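PDB 1BDG: hexokinase from Schistosoma mansoni, which catalyses the ATP-dependent phosphorylation of several hexoses to hexose 6-phosphates, the opening step of glycolysis. Local coordinates for residues 7-10 / 11-15; 261-265 / 266-270; 299-302 / 303-307; 342-345 / 346-350; 24-27 / 28-31. All coordinates share one frame; numbering follows the deposited sequence.

Contact 1: residues 7-10 / 11-15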
loop_
_atom_site.group_PDB
_atom_site.type_symbol
_atom_site.label_atom_id
_atom_site.label_comp_id
_atom_site.label_asym_id
_atom_site.label_seq_id
_atom_site.Cartn_x
_atom_site.Cartn_y
_atom_site.Cartn_z
ATOM N N GLN A 7 1.858 34.408 -16.857
ATOM C CA GLN A 7 2.747 33.741 -17.815
ATOM C C GLN A 7 3.487 32.572 -17.154
ATOM O O GLN A 7 3.565 31.488 -17.728
ATOM C CB GLN A 7 3.769 34.724 -18.421
ATOM C CG GLN A 7 3.258 35.570 -19.583
ATOM C CD GLN A 7 4.357 36.467 -20.173
ATOM O OE1 GLN A 7 4.318 37.691 -20.036
ATOM N NE2 GLN A 7 5.353 35.854 -20.803
ATOM N N LEU A 8 4.028 32.791 -15.955
ATOM C CA LEU A 8 4.761 31.748 -15.237
ATOM C C LEU A 8 3.866 30.557 -14.977
ATOM O O LEU A 8 4.298 29.412 -15.144
ATOM C CB LEU A 8 5.298 32.253 -13.900
ATOM C CG LEU A 8 6.524 33.150 -13.917
ATOM C CD1 LEU A 8 7.045 33.284 -12.505
ATOM C CD2 LEU A 8 7.593 32.530 -14.788
ATOM N N PHE A 9 2.619 30.818 -14.579
ATOM C CA PHE A 9 1.683 29.747 -14.297
ATOM C C PHE A 9 1.403 28.917 -15.545
ATOM O O PHE A 9 1.377 27.685 -15.482
ATOM C CB PHE A 9 0.393 30.290 -13.740
ATOM C CG PHE A 9 -0.548 29.219 -13.287
ATOM C CD1 PHE A 9 -0.361 28.588 -12.061
ATOM C CD2 PHE A 9 -1.600 28.804 -14.104
ATOM C CE1 PHE A 9 -1.207 27.559 -11.656
ATOM C CE2 PHE A 9 -2.455 27.775 -13.713
ATOM C CZ PHE A 9 -2.262 27.152 -12.490
ATOM N N GLU A 10 1.228 29.574 -16.690
ATOM C CA GLU A 10 0.975 28.839 -17.924
ATOM C C GLU A 10 2.128 27.908 -18.320
ATOM O O GLU A 10 1.926 26.962 -19.081
ATOM C CB GLU A 10 0.600 29.778 -19.067
ATOM C CG GLU A 10 -0.927 29.895 -19.269
ATOM C CD GLU A 10 -1.452 31.320 -19.129
ATOM O OE1 GLU A 10 -1.310 31.880 -18.021
ATOM O OE2 GLU A 10 -2.015 31.867 -20.117
ATOM N N LYS A 11 3.332 28.176 -17.809
ATOM C CA LYS A 11 4.484 27.312 -18.075
ATOM C C LYS A 11 4.284 26.039 -17.246
ATOM O O LYS A 11 4.431 24.908 -17.751
ATOM C CB LYS A 11 5.777 27.986 -17.635
ATOM C CG LYS A 11 6.133 29.163 -18.460
ATOM C CD LYS A 11 7.338 29.896 -17.920
ATOM C CE LYS A 11 7.831 30.898 -18.976
ATOM N NZ LYS A 11 8.819 31.885 -18.441
ATOM N N VAL A 12 3.931 26.229 -15.972
ATOM C CA VAL A 12 3.701 25.108 -15.071
ATOM C C VAL A 12 2.617 24.198 -15.664
ATOM O O VAL A 12 2.703 22.969 -15.569
ATOM C CB VAL A 12 3.303 25.588 -13.648
ATOM C CG1 VAL A 12 3.000 24.406 -12.743
ATOM C CG2 VAL A 12 4.411 26.410 -13.062
ATOM N N VAL A 13 1.621 24.783 -16.311
ATOM C CA VAL A 13 0.587 23.955 -16.899
ATOM C C VAL A 13 1.149 23.055 -18.001
ATOM O O VAL A 13 0.940 21.845 -18.003
ATOM C CB VAL A 13 -0.557 24.806 -17.442
ATOM C CG1 VAL A 13 -1.497 23.946 -18.306
ATOM C CG2 VAL A 13 -1.312 25.432 -16.272
ATOM N N GLU A 14 1.944 23.650 -18.879
ATOM C CA GLU A 14 2.543 22.954 -20.005
ATOM C C GLU A 14 3.516 21.847 -19.573
ATOM O O GLU A 14 3.589 20.782 -20.200
ATOM C CB GLU A 14 3.233 23.990 -20.900
ATOM C CG GLU A 14 3.282 23.620 -22.367
ATOM C CD GLU A 14 1.909 23.312 -22.941
ATOM O OE1 GLU A 14 0.893 23.784 -22.355
ATOM O OE2 GLU A 14 1.846 22.587 -23.970
ATOM N N ILE A 15 4.239 22.092 -18.489
ATOM C CA ILE A 15 5.217 21.135 -17.967
ATOM C C ILE A 15 4.496 19.967 -17.286
ATOM O O ILE A 15 4.843 18.791 -17.494
ATOM C CB ILE A 15 6.211 21.859 -16.981
ATOM C CG1 ILE A 15 6.993 22.925 -17.755
ATOM C CG2 ILE A 15 7.154 20.863 -16.287
ATOM C CD1 ILE A 15 7.444 24.082 -16.932
#

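Contact 2: residues 261-265 / 266-270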
loop_
_atom_site.group_PDB
_atom_site.type_symbol
_atom_site.label_atom_id
_atom_site.label_comp_id
_atom_site.label_asym_id
_atom_site.label_seq_id
_atom_site.Cartn_x
_atom_site.Cartn_y
_atom_site.Cartn_z
ATOM N N CYS A 261 4.385 4.990 -21.438
ATOM C CA CYS A 261 3.867 6.132 -22.169
ATOM C C CYS A 261 3.317 7.174 -21.212
ATOM O O CYS A 261 3.235 8.361 -21.536
ATOM C CB CYS A 261 2.742 5.680 -23.083
ATOM S SG CYS A 261 3.284 4.549 -24.307
ATOM N N TRP A 262 2.953 6.709 -20.026
ATOM C CA TRP A 262 2.348 7.546 -19.017
ATOM C C TRP A 262 3.287 8.019 -17.916
ATOM O O TRP A 262 2.938 8.898 -17.135
ATOM C CB TRP A 262 1.139 6.806 -18.464
ATOM C CG TRP A 262 0.201 6.409 -19.583
ATOM C CD1 TRP A 262 -0.656 7.220 -20.243
ATOM C CD2 TRP A 262 0.050 5.110 -20.165
ATOM N NE1 TRP A 262 -1.339 6.521 -21.194
ATOM C CE2 TRP A 262 -0.924 5.220 -21.174
ATOM C CE3 TRP A 262 0.647 3.862 -19.942
ATOM C CZ2 TRP A 262 -1.314 4.140 -21.958
ATOM C CZ3 TRP A 262 0.259 2.786 -20.724
ATOM C CH2 TRP A 262 -0.715 2.939 -21.721
ATOM N N ARG A 263 4.471 7.435 -17.844
ATOM C CA ARG A 263 5.445 7.850 -16.848
ATOM C C ARG A 263 6.182 9.092 -17.354
ATOM O O ARG A 263 6.589 9.147 -18.516
ATOM C CB ARG A 263 6.410 6.711 -16.539
ATOM C CG ARG A 263 5.702 5.534 -15.911
ATOM C CD ARG A 263 6.630 4.375 -15.600
ATOM N NE ARG A 263 7.644 4.747 -14.626
ATOM C CZ ARG A 263 8.925 4.971 -14.912
ATOM N NH1 ARG A 263 9.386 4.857 -16.165
ATOM N NH2 ARG A 263 9.741 5.336 -13.930
ATOM N N THR A 264 6.273 10.108 -16.493
ATOM C CA THR A 264 6.936 11.375 -16.804
ATOM C C THR A 264 8.365 11.391 -16.263
ATOM O O THR A 264 8.796 10.439 -15.602
ATOM C CB THR A 264 6.164 12.557 -16.194
ATOM O OG1 THR A 264 6.263 12.508 -14.768
ATOM C CG2 THR A 264 4.699 12.504 -16.590
ATOM N N GLN A 265 9.087 12.480 -16.519
ATOM C CA GLN A 265 10.478 12.607 -16.063
ATOM C C GLN A 265 10.613 12.739 -14.549
ATOM O O GLN A 265 11.644 12.395 -13.971
ATOM C CB GLN A 265 11.205 13.766 -16.768
ATOM C CG GLN A 265 10.498 15.118 -16.695
ATOM C CD GLN A 265 11.430 16.307 -16.951
ATOM O OE1 GLN A 265 12.187 16.731 -16.066
ATOM N NE2 GLN A 265 11.347 16.865 -18.148
ATOM N N PHE A 266 9.558 13.231 -13.917
ATOM C CA PHE A 266 9.520 13.402 -12.481
ATOM C C PHE A 266 9.394 12.016 -11.854
ATOM O O PHE A 266 9.939 11.741 -10.790
ATOM C CB PHE A 266 8.332 14.283 -12.142
ATOM C CG PHE A 266 8.320 15.581 -12.902
ATOM C CD1 PHE A 266 9.302 16.540 -12.681
ATOM C CD2 PHE A 266 7.356 15.829 -13.868
ATOM C CE1 PHE A 266 9.330 17.726 -13.404
ATOM C CE2 PHE A 266 7.374 17.015 -14.597
ATOM C CZ PHE A 266 8.370 17.968 -14.360
ATOM N N ASP A 267 8.683 11.139 -12.551
ATOM C CA ASP A 267 8.487 9.765 -12.120
ATOM C C ASP A 267 9.818 9.008 -12.252
ATOM O O ASP A 267 10.152 8.153 -11.426
ATOM C CB ASP A 267 7.405 9.087 -12.991
ATOM C CG ASP A 267 5.987 9.526 -12.641
ATOM O OD1 ASP A 267 5.636 9.567 -11.442
ATOM O OD2 ASP A 267 5.203 9.792 -13.571
ATOM N N LYS A 268 10.586 9.357 -13.283
ATOM C CA LYS A 268 11.870 8.721 -13.553
ATOM C C LYS A 268 12.979 9.183 -12.633
ATOM O O LYS A 268 13.745 8.355 -12.154
ATOM C CB LYS A 268 12.279 8.916 -15.016
ATOM C CG LYS A 268 11.317 8.292 -15.978
ATOM C CD LYS A 268 11.700 8.493 -17.419
ATOM C CE LYS A 268 10.544 7.996 -18.270
ATOM N NZ LYS A 268 10.851 7.722 -19.684
ATOM N N SER A 269 13.079 10.482 -12.365
ATOM C CA SER A 269 14.130 10.960 -11.477
ATOM C C SER A 269 13.794 10.705 -10.012
ATOM O O SER A 269 14.676 10.777 -9.151
ATOM C CB SER A 269 14.432 12.431 -11.716
ATOM O OG SER A 269 13.301 13.228 -11.442
ATOM N N MET A 270 12.516 10.454 -9.729
ATOM C CA MET A 270 12.043 10.131 -8.380
ATOM C C MET A 270 12.429 8.662 -8.195
ATOM O O MET A 270 13.044 8.279 -7.206
ATOM C CB MET A 270 10.512 10.291 -8.321
ATOM C CG MET A 270 9.833 10.227 -6.949
ATOM S SD MET A 270 9.541 8.585 -6.285
ATOM C CE MET A 270 8.484 7.959 -7.446
HETATM O O HOH W 1 12.841 15.838 -13.078
#

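Contact 3: residues 299-302 / 303-307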
loop_
_atom_site.group_PDB
_atom_site.type_symbol
_atom_site.label_atom_id
_atom_site.label_comp_id
_atom_site.label_asym_id
_atom_site.label_seq_id
_atom_site.Cartn_x
_atom_site.Cartn_y
_atom_site.Cartn_z
ATOM N N ILE A 299 9.015 20.601 -8.096
ATOM C CA ILE A 299 9.497 21.860 -7.528
ATOM C C ILE A 299 10.962 22.068 -7.868
ATOM O O ILE A 299 11.284 22.962 -8.652
ATOM C CB ILE A 299 9.281 21.930 -5.996
ATOM C CG1 ILE A 299 7.783 22.026 -5.695
ATOM C CG2 ILE A 299 9.975 23.161 -5.413
ATOM C CD1 ILE A 299 7.466 22.011 -4.216
ATOM N N VAL A 300 11.845 21.253 -7.301
ATOM C CA VAL A 300 13.278 21.362 -7.602
ATOM C C VAL A 300 13.537 21.624 -9.118
ATOM O O VAL A 300 14.388 22.451 -9.477
ATOM C CB VAL A 300 14.038 20.111 -7.098
ATOM C CG1 VAL A 300 15.429 20.036 -7.697
ATOM C CG2 VAL A 300 14.124 20.148 -5.583
ATOM N N TYR A 301 12.759 20.981 -9.992
ATOM C CA TYR A 301 12.891 21.193 -11.429
ATOM C C TYR A 301 12.467 22.620 -11.776
ATOM O O TYR A 301 13.163 23.333 -12.507
ATOM C CB TYR A 301 12.004 20.224 -12.212
ATOM C CG TYR A 301 11.900 20.582 -13.675
ATOM C CD1 TYR A 301 13.024 20.561 -14.501
ATOM C CD2 TYR A 301 10.679 20.982 -14.237
ATOM C CE1 TYR A 301 12.941 20.926 -15.849
ATOM C CE2 TYR A 301 10.588 21.356 -15.590
ATOM C CZ TYR A 301 11.726 21.322 -16.383
ATOM O OH TYR A 301 11.654 21.676 -17.705
ATOM N N LEU A 302 11.295 23.014 -11.280
ATOM C CA LEU A 302 10.734 24.342 -11.511
ATOM C C LEU A 302 11.665 25.431 -11.006
ATOM O O LEU A 302 11.676 26.533 -11.547
ATOM C CB LEU A 302 9.393 24.481 -10.790
ATOM C CG LEU A 302 8.163 23.843 -11.418
ATOM C CD1 LEU A 302 7.010 23.801 -10.406
ATOM C CD2 LEU A 302 7.795 24.613 -12.687
ATOM N N VAL A 303 12.410 25.134 -9.946
ATOM C CA VAL A 303 13.332 26.100 -9.375
ATOM C C VAL A 303 14.563 26.309 -10.241
ATOM O O VAL A 303 15.072 27.431 -10.325
ATOM C CB VAL A 303 13.727 25.733 -7.911
ATOM C CG1 VAL A 303 15.102 26.277 -7.564
ATOM C CG2 VAL A 303 12.701 26.307 -6.936
ATOM N N GLU A 304 15.040 25.269 -10.920
ATOM C CA GLU A 304 16.214 25.478 -11.763
ATOM C C GLU A 304 15.868 26.120 -13.084
ATOM O O GLU A 304 16.752 26.541 -13.828
ATOM C CB GLU A 304 17.027 24.203 -11.967
ATOM C CG GLU A 304 16.306 23.059 -12.577
ATOM C CD GLU A 304 17.274 22.104 -13.190
ATOM O OE1 GLU A 304 17.847 21.264 -12.451
ATOM O OE2 GLU A 304 17.483 22.232 -14.418
ATOM N N GLN A 305 14.586 26.124 -13.409
ATOM C CA GLN A 305 14.109 26.787 -14.612
ATOM C C GLN A 305 13.687 28.209 -14.212
ATOM O O GLN A 305 12.985 28.872 -14.959
ATOM C CB GLN A 305 12.896 26.064 -15.205
ATOM C CG GLN A 305 13.182 24.683 -15.718
ATOM C CD GLN A 305 14.261 24.668 -16.778
ATOM O OE1 GLN A 305 14.090 25.228 -17.855
ATOM N NE2 GLN A 305 15.377 24.000 -16.486
ATOM N N LYS A 306 14.030 28.634 -12.999
ATOM C CA LYS A 306 13.680 29.965 -12.518
ATOM C C LYS A 306 12.159 30.239 -12.458
ATOM O O LYS A 306 11.730 31.392 -12.390
ATOM C CB LYS A 306 14.374 31.022 -13.390
ATOM C CG LYS A 306 15.810 31.376 -12.982
ATOM C CD LYS A 306 16.769 30.171 -13.037
ATOM C CE LYS A 306 18.225 30.580 -12.747
ATOM N NZ LYS A 306 19.144 29.404 -12.826
ATOM N N ILE A 307 11.347 29.186 -12.451
ATOM C CA ILE A 307 9.893 29.350 -12.406
ATOM C C ILE A 307 9.333 29.362 -10.982
ATOM O O ILE A 307 8.169 29.673 -10.780
ATOM C CB ILE A 307 9.179 28.289 -13.287
ATOM C CG1 ILE A 307 9.822 28.262 -14.687
ATOM C CG2 ILE A 307 7.703 28.635 -13.466
ATOM C CD1 ILE A 307 9.240 27.241 -15.676
#

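Contact 4: residues 342-345 / 346-350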
loop_
_atom_site.group_PDB
_atom_site.type_symbol
_atom_site.label_atom_id
_atom_site.label_comp_id
_atom_site.label_asym_id
_atom_site.label_seq_id
_atom_site.Cartn_x
_atom_site.Cartn_y
_atom_site.Cartn_z
ATOM N N THR A 342 -1.246 26.033 1.485
ATOM C CA THR A 342 -0.077 25.903 0.621
ATOM C C THR A 342 0.974 26.834 1.177
ATOM O O THR A 342 2.070 26.405 1.534
ATOM C CB THR A 342 -0.385 26.317 -0.824
ATOM O OG1 THR A 342 -1.475 25.538 -1.321
ATOM C CG2 THR A 342 0.820 26.098 -1.719
ATOM N N HIS A 343 0.587 28.095 1.323
ATOM C CA HIS A 343 1.458 29.138 1.854
ATOM C C HIS A 343 2.149 28.722 3.153
ATOM O O HIS A 343 3.379 28.750 3.256
ATOM C CB HIS A 343 0.655 30.416 2.083
ATOM C CG HIS A 343 1.488 31.585 2.488
ATOM N ND1 HIS A 343 2.248 32.306 1.590
ATOM C CD2 HIS A 343 1.692 32.153 3.697
ATOM C CE1 HIS A 343 2.888 33.266 2.233
ATOM N NE2 HIS A 343 2.567 33.194 3.513
ATOM N N TYR A 344 1.361 28.327 4.138
ATOM C CA TYR A 344 1.915 27.901 5.405
ATOM C C TYR A 344 2.920 26.775 5.197
ATOM O O TYR A 344 3.935 26.722 5.885
ATOM C CB TYR A 344 0.796 27.451 6.359
ATOM C CG TYR A 344 1.257 26.572 7.520
ATOM C CD1 TYR A 344 1.416 25.187 7.358
ATOM C CD2 TYR A 344 1.518 27.117 8.780
ATOM C CE1 TYR A 344 1.824 24.374 8.412
ATOM C CE2 TYR A 344 1.928 26.304 9.846
ATOM C CZ TYR A 344 2.079 24.936 9.651
ATOM O OH TYR A 344 2.493 24.132 10.692
ATOM N N MET A 345 2.651 25.889 4.243
ATOM C CA MET A 345 3.538 24.755 3.998
ATOM C C MET A 345 4.918 25.182 3.566
ATOM O O MET A 345 5.916 24.773 4.159
ATOM C CB MET A 345 2.955 23.808 2.953
ATOM C CG MET A 345 3.849 22.616 2.647
ATOM S SD MET A 345 3.117 21.592 1.373
ATOM C CE MET A 345 4.029 22.112 -0.051
ATOM N N LEU A 346 4.965 26.013 2.534
ATOM C CA LEU A 346 6.227 26.492 2.002
ATOM C C LEU A 346 7.088 27.146 3.086
ATOM O O LEU A 346 8.252 26.771 3.264
ATOM C CB LEU A 346 5.984 27.479 0.858
ATOM C CG LEU A 346 5.178 27.067 -0.381
ATOM C CD1 LEU A 346 5.511 28.013 -1.540
ATOM C CD2 LEU A 346 5.500 25.620 -0.765
ATOM N N THR A 347 6.488 28.054 3.852
ATOM C CA THR A 347 7.183 28.799 4.901
ATOM C C THR A 347 7.434 28.058 6.222
ATOM O O THR A 347 8.523 28.132 6.813
ATOM C CB THR A 347 6.396 30.041 5.252
ATOM O OG1 THR A 347 5.213 29.643 5.955
ATOM C CG2 THR A 347 5.989 30.776 4.001
ATOM N N ASP A 348 6.404 27.384 6.706
ATOM C CA ASP A 348 6.487 26.654 7.950
ATOM C C ASP A 348 7.041 25.230 7.942
ATOM O O ASP A 348 7.888 24.883 8.790
ATOM C CB ASP A 348 5.136 26.676 8.629
ATOM C CG ASP A 348 5.030 27.777 9.615
ATOM O OD1 ASP A 348 5.738 27.657 10.635
ATOM O OD2 ASP A 348 4.270 28.750 9.366
ATOM N N ASP A 349 6.518 24.375 7.067
ATOM C CA ASP A 349 7.004 23.009 7.032
ATOM C C ASP A 349 8.336 22.964 6.285
ATOM O O ASP A 349 9.329 22.490 6.834
ATOM C CB ASP A 349 5.960 22.053 6.429
ATOM C CG ASP A 349 4.707 21.911 7.305
ATOM O OD1 ASP A 349 4.829 21.887 8.557
ATOM O OD2 ASP A 349 3.592 21.829 6.741
ATOM N N LEU A 350 8.394 23.571 5.100
ATOM C CA LEU A 350 9.629 23.580 4.300
ATOM C C LEU A 350 10.565 24.770 4.566
ATOM O O LEU A 350 11.658 24.857 3.987
ATOM C CB LEU A 350 9.303 23.519 2.809
ATOM C CG LEU A 350 8.432 22.341 2.367
ATOM C CD1 LEU A 350 8.138 22.428 0.875
ATOM C CD2 LEU A 350 9.114 21.024 2.715
#

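Contact 5: residues 24-27 / 28-31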
loop_
_atom_site.group_PDB
_atom_site.type_symbol
_atom_site.label_atom_id
_atom_site.label_comp_id
_atom_site.label_asym_id
_atom_site.label_seq_id
_atom_site.Cartn_x
_atom_site.Cartn_y
_atom_site.Cartn_z
ATOM N N VAL A 24 -9.548 7.776 -21.457
ATOM C CA VAL A 24 -9.069 6.768 -22.386
ATOM C C VAL A 24 -7.739 6.226 -21.883
ATOM O O VAL A 24 -7.503 5.015 -21.945
ATOM C CB VAL A 24 -8.920 7.284 -23.851
ATOM C CG1 VAL A 24 -8.511 6.115 -24.752
ATOM C CG2 VAL A 24 -10.239 7.912 -24.354
ATOM N N ASP A 25 -6.896 7.091 -21.325
ATOM C CA ASP A 25 -5.610 6.621 -20.835
ATOM C C ASP A 25 -5.828 5.552 -19.782
ATOM O O ASP A 25 -5.319 4.444 -19.908
ATOM C CB ASP A 25 -4.760 7.770 -20.294
ATOM C CG ASP A 25 -4.222 8.669 -21.394
ATOM O OD1 ASP A 25 -4.059 8.199 -22.537
ATOM O OD2 ASP A 25 -3.939 9.850 -21.114
ATOM N N TYR A 26 -6.656 5.850 -18.790
ATOM C CA TYR A 26 -6.940 4.895 -17.729
ATOM C C TYR A 26 -7.564 3.605 -18.255
ATOM O O TYR A 26 -7.195 2.523 -17.813
ATOM C CB TYR A 26 -7.792 5.550 -16.647
ATOM C CG TYR A 26 -7.069 6.689 -15.989
ATOM C CD1 TYR A 26 -5.800 6.502 -15.463
ATOM C CD2 TYR A 26 -7.620 7.963 -15.936
ATOM C CE1 TYR A 26 -5.089 7.550 -14.910
ATOM C CE2 TYR A 26 -6.915 9.023 -15.375
ATOM C CZ TYR A 26 -5.643 8.800 -14.870
ATOM O OH TYR A 26 -4.898 9.820 -14.357
ATOM N N GLU A 27 -8.483 3.710 -19.213
ATOM C CA GLU A 27 -9.090 2.508 -19.799
ATOM C C GLU A 27 -7.937 1.576 -20.224
ATOM O O GLU A 27 -7.942 0.387 -19.931
ATOM C CB GLU A 27 -9.977 2.868 -21.009
ATOM C CG GLU A 27 -11.182 3.772 -20.665
ATOM C CD GLU A 27 -12.033 4.221 -21.879
ATOM O OE1 GLU A 27 -11.490 4.391 -22.996
ATOM O OE2 GLU A 27 -13.250 4.455 -21.704
ATOM N N GLU A 28 -6.902 2.158 -20.817
ATOM C CA GLU A 28 -5.737 1.419 -21.271
ATOM C C GLU A 28 -4.865 0.862 -20.149
ATOM O O GLU A 28 -4.494 -0.308 -20.193
ATOM C CB GLU A 28 -4.877 2.301 -22.141
ATOM C CG GLU A 28 -3.734 1.567 -22.769
ATOM C CD GLU A 28 -3.925 1.480 -24.244
ATOM O OE1 GLU A 28 -4.341 2.532 -24.814
ATOM O OE2 GLU A 28 -3.697 0.372 -24.816
ATOM N N ILE A 29 -4.466 1.694 -19.187
ATOM C CA ILE A 29 -3.644 1.189 -18.075
ATOM C C ILE A 29 -4.374 -0.057 -17.560
ATOM O O ILE A 29 -3.827 -1.160 -17.565
ATOM C CB ILE A 29 -3.485 2.228 -16.929
ATOM C CG1 ILE A 29 -2.497 3.318 -17.334
ATOM C CG2 ILE A 29 -3.043 1.559 -15.642
ATOM C CD1 ILE A 29 -3.137 4.515 -17.993
ATOM N N CYS A 30 -5.652 0.119 -17.236
ATOM C CA CYS A 30 -6.503 -0.968 -16.772
ATOM C C CYS A 30 -6.457 -2.160 -17.719
ATOM O O CYS A 30 -6.250 -3.288 -17.282
ATOM C CB CYS A 30 -7.936 -0.469 -16.633
ATOM S SG CYS A 30 -9.164 -1.744 -16.528
ATOM N N ASP A 31 -6.584 -1.895 -19.014
ATOM C CA ASP A 31 -6.561 -2.928 -20.053
ATOM C C ASP A 31 -5.266 -3.717 -20.056
ATOM O O ASP A 31 -5.283 -4.937 -20.151
ATOM C CB ASP A 31 -6.735 -2.287 -21.420
ATOM C CG ASP A 31 -7.707 -3.027 -22.279
ATOM O OD1 ASP A 31 -8.857 -3.196 -21.824
ATOM O OD2 ASP A 31 -7.331 -3.426 -23.401
#

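Contact 1: residues 7-10 / 11-15
Phe-9 and Val-13, one turn apart on helix 5-16, meet corner to methyl: CE2 of the Phe-9 ring lies 3.7 Å from CG2 of Val-13, which approaches obliquely. With CG anti to its own backbone N (chi1 -173°), Phe-9 swings its ring past its carbonyl, and the same Val-13 methyl also sits 3.6 Å from Phe-9 O. On another flank, Lys-11 runs back toward the N-terminus as an extended chain: CG passes 3.5 Å from Gln-7 O, and NZ ends 3.9 Å from CD2 of Leu-8. Behind these contacts stands the backbone. Val-13 N donates to Phe-9 O at 3.0 Å, nearly along the C=O axis, whereas Lys-11 N reaches Leu-8 O at 3.1 Å from well above the carbonyl plane, a tighter turn spacing; Val-12 N adds a weak bond to the same oxygen. Further out, Phe-9 makes a cation-pi contact with Arg-361 and an edge-to-face one with Tyr-365, and Val-12 packs on Ile-362 and Ile-307. OE1 of Glu-10 bonds to Gln-6 NE2. The arrangement is that of an amphipathic surface helix near the N-terminus, its apolar side laid between helix 357-389 and the end of helix 288-304.

Contact 2: residues 261-265 / 266-270
At Thr-264 the chain passes from an extended backbone (psi 178°) into helix 265-272, whose helical angles begin at Gln-265, and Thr-264 and Asp-267 bond to each other across this first turn. Thr-264 N points almost straight (174°) at Asp-267 OD2, 3.1 Å away, using the anti lone pair of that oxygen. OG1 of Thr-264 adds a weak bond to the same OD2 at 3.2 Å and itself receives a weak one from Phe-266 N, at 3.5 Å. A salt bridge from Arg-373 also falls on OD2, which would favour the charged carboxylate. Thr-264 O accepts from Lys-268 N at 3.1 Å, the first full helical bond. Gln-265, its CG held between backbone N and carbonyl carbon (chi1 53°), lays CG over one face of the Phe-266 ring, 4.1 Å from the centroid and almost on the normal, a CH-pi contact. Its OE1 takes a water that also contacts Ser-269 OG. The Arg-263 guanidinium lies obliquely beside the chain of Lys-268, NH2 being 3.9 Å from CG, and has weak, long ion pairs with Asp-260 and Asp-271. Thr-264, the N-cap residue, and Asp-267 form a capping box at the start of helix 265-272.

Contact 3: residues 299-302 / 303-307
Tyr-301 carries its ring forward along the helix, CG turned trans to the backbone N (chi1 169°), while Gln-305 meets it with CG opposite its own carbonyl carbon (chi1 -66°). Between and beyond them helix 288-304 ends in a Schellman motif, with Lys-306, of positive phi, as its C-prime residue. Ile-307 N reaches back to Leu-302 O at 2.8 Å, nearly in line with the carbonyl bond, and Lys-306 N bonds to Val-303 O at 3.1 Å; the two bonds take up these carbonyls of the last turn, and the positive phi of Lys-306 turns the chain away. Gln-305 CG stands over one face of the Tyr-301 ring, 4.0 Å from its centroid and displaced toward the hydroxyl end, where it is 3.7 Å from CZ. A bend at chi2 brings the amide beyond it to within 15° of the ring plane, so the two flat groups are nearly parallel, and NE2 gives a weak bond to Glu-304 OE2. Val-12 and Ile-15 of helix 5-16 and Ile-362 of helix 357-389 cover the apolar side. There the motif closes with the hydrophobic contact expected between its C3 and C-double-prime residues: CD2 of Leu-302 rests 4.0 Å from CB of Ile-307.

Contact 4: residues 342-345 / 346-350
Tyr-344 and Asp-348, one turn apart on helix 340-349, are joined through both backbone and side chain. Among the hydrogen bonds, Tyr-344 O takes two donors from the same face of its plane: Asp-348 N at 2.7 Å and the hydroxyl of Thr-347, OG1, at 3.2 Å. The hydroxyl arrives from above the carbonyl plane, put there by a chi1 of 71° that turns it back over the preceding turn. Thr-347 N gives a nearly straight bond to His-343 O. At the next carbonyl, Met-345 O receives Leu-350 N at 2.9 Å and 174°, with only a weak bond from Asp-349 N; this five-residue spacing makes a wider pi-type turn at 346-349.

Aromatic contacts form a second group. CB of Asp-348 lies over one face of the Tyr-344 ring, 3.6 Å from the centroid, a CH-pi contact, with the carboxylate tilted 25° from the ring plane. The Asp-349 carboxylate stands almost perpendicular to the same ring, its OD2 3.5 Å from CE1. Over one face of the His-343 ring, offset toward the rim, sits the Thr-347 methyl CG2.

Apolar contacts gather at Met-345, whose bent tip brings CE to 3.9 Å from Leu-346 CD2 and 4.2 Å from Leu-350 CD1. This buried side faces Val-363 on helix 357-389 and Tyr-327 and Val-331 on helix 327-331. Two polar bonds fix the helix among the same surroundings: His-343 ND1 to Asn-360 of helix 357-389, and Thr-342 OG1 to Asp-334, just beyond helix 327-331.

Contact 5: residues 24-27 / 28-31
Ile-29 lies alongside Tyr-26 on helix 23-41, the two side chains pointing the same way. Followed outward, CB of Ile-29 is 3.8 Å from Tyr-26 O, and CG1, set beside the backbone N at chi1 -75°, comes 4.0 Å from Asp-25 O. At the tip, CD1 turns back toward the Asp-25 carbonyl and ends 4.2 Å from Tyr-26 CD1, obliquely to the ring, but its placing, and hence both contacts, is uncertain at this resolution. Beneath the side chain, Ile-29 N bonds to Asp-25 O at 3.0 Å, and Cys-30 N to Tyr-26 O at 2.9 Å. Tyr-26 extends the apolar side onto Leu-377 of helix 357-389 and Met-416 of helix 409-420, while Ile-29 also packs on Trp-262. Acidic groups occupy other sides. Asp-25 OD2 is bonded to Ser-22 N, just before the helix, and Glu-28 has a weak, long ion pair with Arg-32. OD1 of Asp-25 and OE1 of Glu-28 stay 6.1 Å apart. Four backbone hydrogen bonds hold the turn, the Ile-29/Tyr-26 contact being a looser apolar addition; the carboxylates probably repel mildly, and Ser-22 N, with Trp-262 NE1 donating weakly to OD1, would help Asp-25 stay ionised.

In the fold
Contacts 1, 2 and 3 share one apolar seam: CG2 of Ile-15 meets Phe-266 CZ at 3.7 Å and Tyr-301 CE2 at 3.5 Å, while Phe-266 CE1 touches Tyr-301 CD2 at 3.6 Å. Trp-262 ties contact 2 to contact 5, its CH2 lying 3.5 Å from Glu-28 CG. Contact 4 stands apart, its nearest atoms about 5 Å from contact 3, yet Met-345 comes within about 3 Å, side chain to side chain, of Tyr-327, which probably belongs to the ATP site. The glucose pocket is approached less closely: about 10 Å separates the side chains of Arg-263 and Glu-283, and about 11 Å those of Ile-29 and Thr-222.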